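Local atomic coordinates of iron Super-Oxide Dismutase (Plasmodium knowlesi, PDB entry 2AWP), a protein that probably destroys superoxide radicals, using an iron ion to convert them into hydrogen peroxide and molecular oxygen. Residues 177-180 / 181-185; 58-61 / 62-66. One frame throughout, in Å; residues are numbered along the deposited sequence.

Contact 1. Residues 177-180 / 181-185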
loop_
_atom_site.group_PDB
_atom_site.type_symbol
_atom_site.label_atom_id
_atom_site.label_comp_id
_atom_site.label_asym_id
_atom_site.label_seq_id
_atom_site.Cartn_x
_atom_site.Cartn_y
_atom_site.Cartn_z
ATOM N N LYS A 177 -8.611 -10.235 12.704
ATOM C CA LYS A 177 -9.178 -11.031 13.788
ATOM C C LYS A 177 -8.508 -10.717 15.139
ATOM O O LYS A 177 -9.187 -10.547 16.153
ATOM C CB LYS A 177 -9.061 -12.524 13.435
ATOM C CG LYS A 177 -9.966 -13.444 14.235
ATOM C CD LYS A 177 -10.243 -14.755 13.460
ATOM C CE LYS A 177 -11.512 -14.665 12.629
ATOM N NZ LYS A 177 -12.799 -14.865 13.411
ATOM N N ALA A 178 -7.178 -10.633 15.147
ATOM C CA ALA A 178 -6.419 -10.314 16.349
ATOM C C ALA A 178 -6.709 -8.891 16.900
ATOM O O ALA A 178 -6.668 -8.631 18.121
ATOM C CB ALA A 178 -4.919 -10.509 16.074
ATOM N N TRP A 179 -6.997 -7.982 15.974
ATOM C CA TRP A 179 -7.254 -6.573 16.267
ATOM C C TRP A 179 -8.494 -6.387 17.163
ATOM O O TRP A 179 -8.521 -5.466 17.989
ATOM C CB TRP A 179 -7.416 -5.813 14.956
ATOM C CG TRP A 179 -7.671 -4.340 15.148
ATOM C CD1 TRP A 179 -6.728 -3.358 15.328
ATOM C CD2 TRP A 179 -8.946 -3.687 15.169
ATOM N NE1 TRP A 179 -7.342 -2.131 15.459
ATOM C CE2 TRP A 179 -8.702 -2.305 15.359
ATOM C CE3 TRP A 179 -10.275 -4.136 15.042
ATOM C CZ2 TRP A 179 -9.736 -1.361 15.426
ATOM C CZ3 TRP A 179 -11.297 -3.193 15.105
ATOM C CH2 TRP A 179 -11.019 -1.821 15.314
ATOM N N TRP A 180 -9.494 -7.273 17.007
ATOM C CA TRP A 180 -10.678 -7.292 17.879
ATOM C C TRP A 180 -10.341 -7.439 19.371
ATOM O O TRP A 180 -11.083 -6.957 20.234
ATOM C CB TRP A 180 -11.732 -8.317 17.377
ATOM C CG TRP A 180 -12.282 -7.883 16.011
ATOM C CD1 TRP A 180 -11.967 -8.420 14.793
ATOM C CD2 TRP A 180 -13.174 -6.779 15.740
ATOM N NE1 TRP A 180 -12.609 -7.735 13.789
ATOM C CE2 TRP A 180 -13.363 -6.732 14.333
ATOM C CE3 TRP A 180 -13.817 -5.825 16.547
ATOM C CZ2 TRP A 180 -14.203 -5.777 13.703
ATOM C CZ3 TRP A 180 -14.673 -4.877 15.934
ATOM C CH2 TRP A 180 -14.850 -4.863 14.524
ATOM N N ASN A 181 -9.171 -8.012 19.679
ATOM C CA ASN A 181 -8.695 -8.107 21.072
ATOM C C ASN A 181 -8.160 -6.788 21.637
ATOM O O ASN A 181 -7.895 -6.691 22.830
ATOM C CB ASN A 181 -7.594 -9.155 21.180
ATOM C CG ASN A 181 -8.065 -10.537 20.786
ATOM O OD1 ASN A 181 -8.900 -11.116 21.463
ATOM N ND2 ASN A 181 -7.532 -11.072 19.694
ATOM N N LEU A 182 -7.998 -5.791 20.778
ATOM C CA LEU A 182 -7.324 -4.525 21.124
ATOM C C LEU A 182 -8.220 -3.289 21.067
ATOM O O LEU A 182 -7.894 -2.266 21.688
ATOM C CB LEU A 182 -6.146 -4.309 20.169
ATOM C CG LEU A 182 -5.053 -5.388 20.089
ATOM C CD1 LEU A 182 -4.058 -4.987 18.977
ATOM C CD2 LEU A 182 -4.335 -5.590 21.447
ATOM N N VAL A 183 -9.346 -3.402 20.359
ATOM C CA VAL A 183 -10.315 -2.304 20.172
ATOM C C VAL A 183 -10.650 -1.585 21.467
ATOM O O VAL A 183 -11.111 -2.200 22.427
ATOM C CB VAL A 183 -11.680 -2.785 19.571
ATOM C CG1 VAL A 183 -12.600 -1.568 19.316
ATOM C CG2 VAL A 183 -11.477 -3.521 18.320
ATOM N N ASN A 184 -10.453 -0.272 21.466
ATOM C CA ASN A 184 -10.619 0.532 22.654
ATOM C C ASN A 184 -11.969 1.231 22.631
ATOM O O ASN A 184 -12.094 2.293 22.022
ATOM C CB ASN A 184 -9.519 1.590 22.679
ATOM C CG ASN A 184 -9.431 2.307 23.986
ATOM O OD1 ASN A 184 -10.410 2.410 24.729
ATOM N ND2 ASN A 184 -8.248 2.844 24.273
ATOM N N TRP A 185 -12.947 0.649 23.324
ATOM C CA TRP A 185 -14.309 1.198 23.385
ATOM C C TRP A 185 -14.378 2.481 24.196
ATOM O O TRP A 185 -15.242 3.316 23.946
ATOM C CB TRP A 185 -15.269 0.157 23.951
ATOM C CG TRP A 185 -15.275 -1.110 23.138
ATOM C CD1 TRP A 185 -14.848 -2.368 23.541
ATOM C CD2 TRP A 185 -15.697 -1.247 21.785
ATOM N NE1 TRP A 185 -15.015 -3.277 22.518
ATOM C CE2 TRP A 185 -15.538 -2.618 21.431
ATOM C CE3 TRP A 185 -16.219 -0.349 20.828
ATOM C CZ2 TRP A 185 -15.868 -3.106 20.154
ATOM C CZ3 TRP A 185 -16.554 -0.837 19.563
ATOM C CH2 TRP A 185 -16.388 -2.208 19.244
#

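Contact 2. Residues 58-61 / 62-66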
loop_
_atom_site.group_PDB
_atom_site.type_symbol
_atom_site.label_atom_id
_atom_site.label_comp_id
_atom_site.label_asym_id
_atom_site.label_seq_id
_atom_site.Cartn_x
_atom_site.Cartn_y
_atom_site.Cartn_z
ATOM N N LYS A 58 -7.135 19.291 6.665
ATOM C CA LYS A 58 -8.342 19.811 6.015
ATOM C C LYS A 58 -8.070 20.765 4.855
ATOM O O LYS A 58 -8.893 20.889 3.942
ATOM C CB LYS A 58 -9.259 20.486 7.044
ATOM C CG LYS A 58 -10.017 19.487 7.923
ATOM C CD LYS A 58 -10.663 20.099 9.173
ATOM C CE LYS A 58 -11.948 20.893 8.855
ATOM N NZ LYS A 58 -12.982 20.162 7.996
ATOM N N GLU A 59 -6.924 21.434 4.857
ATOM C CA GLU A 59 -6.683 22.472 3.851
ATOM C C GLU A 59 -5.593 22.231 2.803
ATOM O O GLU A 59 -5.388 23.085 1.949
ATOM C CB GLU A 59 -6.391 23.801 4.537
ATOM C CG GLU A 59 -7.476 24.274 5.466
ATOM C CD GLU A 59 -7.018 25.435 6.354
ATOM O OE1 GLU A 59 -6.213 26.263 5.899
ATOM O OE2 GLU A 59 -7.459 25.498 7.517
ATOM N N SER A 60 -4.862 21.125 2.887
ATOM C CA SER A 60 -3.746 20.871 1.959
ATOM C C SER A 60 -4.057 19.780 0.926
ATOM O O SER A 60 -5.109 19.157 0.970
ATOM C CB SER A 60 -2.521 20.445 2.742
ATOM O OG SER A 60 -2.826 19.286 3.499
ATOM N N THR A 61 -3.114 19.554 0.009
ATOM C CA THR A 61 -3.212 18.467 -0.979
ATOM C C THR A 61 -1.781 17.927 -1.171
ATOM O O THR A 61 -0.855 18.411 -0.539
ATOM C CB THR A 61 -3.780 18.989 -2.329
ATOM O OG1 THR A 61 -2.919 20.029 -2.809
ATOM C CG2 THR A 61 -5.170 19.564 -2.148
ATOM N N GLY A 62 -1.593 16.931 -2.034
ATOM C CA GLY A 62 -0.241 16.480 -2.370
ATOM C C GLY A 62 0.509 15.885 -1.181
ATOM O O GLY A 62 -0.103 15.285 -0.293
ATOM N N ALA A 63 1.832 16.046 -1.163
ATOM C CA ALA A 63 2.669 15.495 -0.111
ATOM C C ALA A 63 2.358 15.999 1.295
ATOM O O ALA A 63 2.466 15.233 2.268
ATOM C CB ALA A 63 4.172 15.684 -0.431
ATOM N N ILE A 64 1.998 17.280 1.403
ATOM C CA ILE A 64 1.647 17.887 2.710
ATOM C C ILE A 64 0.435 17.176 3.284
ATOM O O ILE A 64 0.455 16.742 4.423
ATOM C CB ILE A 64 1.423 19.445 2.638
ATOM C CG1 ILE A 64 2.746 20.173 2.401
ATOM C CG2 ILE A 64 0.805 19.979 3.963
ATOM C CD1 ILE A 64 2.512 21.665 1.922
ATOM N N PHE A 65 -0.585 16.993 2.453
ATOM C CA PHE A 65 -1.767 16.269 2.896
ATOM C C PHE A 65 -1.419 14.846 3.295
ATOM O O PHE A 65 -1.806 14.378 4.380
ATOM C CB PHE A 65 -2.883 16.258 1.848
ATOM C CG PHE A 65 -4.046 15.378 2.242
ATOM C CD1 PHE A 65 -5.020 15.852 3.128
ATOM C CD2 PHE A 65 -4.122 14.056 1.787
ATOM C CE1 PHE A 65 -6.062 15.027 3.530
ATOM C CE2 PHE A 65 -5.173 13.224 2.166
ATOM C CZ PHE A 65 -6.139 13.700 3.029
ATOM N N ASN A 66 -0.688 14.157 2.423
ATOM C CA ASN A 66 -0.362 12.757 2.667
ATOM C C ASN A 66 0.308 12.588 4.036
ATOM O O ASN A 66 -0.108 11.748 4.834
ATOM C CB ASN A 66 0.534 12.207 1.554
ATOM C CG ASN A 66 -0.222 11.978 0.243
ATOM O OD1 ASN A 66 -1.457 11.916 0.201
ATOM N ND2 ASN A 66 0.527 11.849 -0.827
HETATM O O HOH W 1 2.188 19.444 -0.884
#

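Contact 1. Residues 177-180 / 181-185
V183 lays its CG2 methyl over one face of the W179 indole, where helix 172-179 gives way to the loop before helix 185-196. The methyl is 3.5 Å from the centroid of the six-membered ring and 23° off its normal, a CH-pi contact displaced toward the rim, with CZ3 the nearest ring atom. The same CG2 also meets W180 CE3 at 3.7 Å, so one methyl group touches both tryptophans. V183 has its CG1 anti to the backbone N (chi1 -176°), which leaves CG2 beside that nitrogen and facing the indoles, while CG1 packs over one face of the W185 ring.

Hydrogen bonds from backbone and side chain hold the turn that brings V183 back to the indoles. N181 grips A178 O twice: N181 N and ND2 each lie 3.0 Å from A178 O, and both donors approach from the same face of the carbonyl. W179 O receives L182 N at 2.9 Å, and V183 N adds a weak bond. Farther out, the W180 indole N-H bonds to S112 of helix 104-117, while V183 packs on L155 of strand 151-158.

The W179 side chain is about 7 Å from that of D158, a likely iron ligand. The bonds of the turn thus occupy A178 O and W179 O, and the V183 methyl packs against both W179 and W180 near the probable metal site.

Contact 2. Residues 58-61 / 62-66
S60 has its OG between its own backbone N and carbonyl carbon (chi1 58°), which sets the hydroxyl against the CA and CB that the helix backbone of F65 presents. In F65, CG is anti to the backbone N (chi1 174°), and the ring is carried away from that atom. OG thus comes to lie alongside the root of the F65 side chain, 3.4 Å from CB, rather than against the ring. The hydroxyl is not bonded to F65 N, however; its hydrogen-bond partner is I56 O, back in helix 53-59.

The neighbouring apolar contact is made by I64, whose CG2 branch is anti to the backbone N and reaches the CB of S60 at 3.6 Å. Beyond it, I64 packs on I56 and on L39 and L42 of helix 21-43, whereas the F65 side chain leads off toward M57 and K147.

Between these residues the chain leaves helix 53-59 at S60, runs extended through T61 and passes G62 at positive phi (64°). It then enters helix 62-79. T61 O faces the first turn of this helix and accepts a straight but weak bond from F65 N at 3.3 Å. A water joins the same carbonyl to I64 N, donating to T61 O and accepting from the amide, at 3.2 Å from each. The next bond of the same kind, N66 N to G62 O at 3.0 Å, is shorter.

The junction between the two helices is therefore held by a backbone carbonyl and a bridging water at the new N-terminus, and by a serine hydroxyl bound back to the old helix. T61 O, I64 N and S60 OG all have partners, while I64 packs against helix 21-43.

Overall arrangement
Contact 2 comes first along the chain, in the alpha-hairpin domain, and joins helix 53-59 to helix 62-79. Contact 1 follows in the C-terminal domain, linking helix 172-179 to helix 185-196. Their centres lie 30 Å apart on opposite sides of the chain's centre, and their nearest atoms are about 19 Å apart, so they do not touch. Both are junctions between consecutive helices, but their settings differ: contact 1 is partly buried and packs on strand 151-158, which carries the probable iron ligand D158, whereas contact 2 lies at the surface. Helix 62-79, which starts at contact 2, leads to H74, another probable ligand. The two domains thus both contribute to the likely metal site.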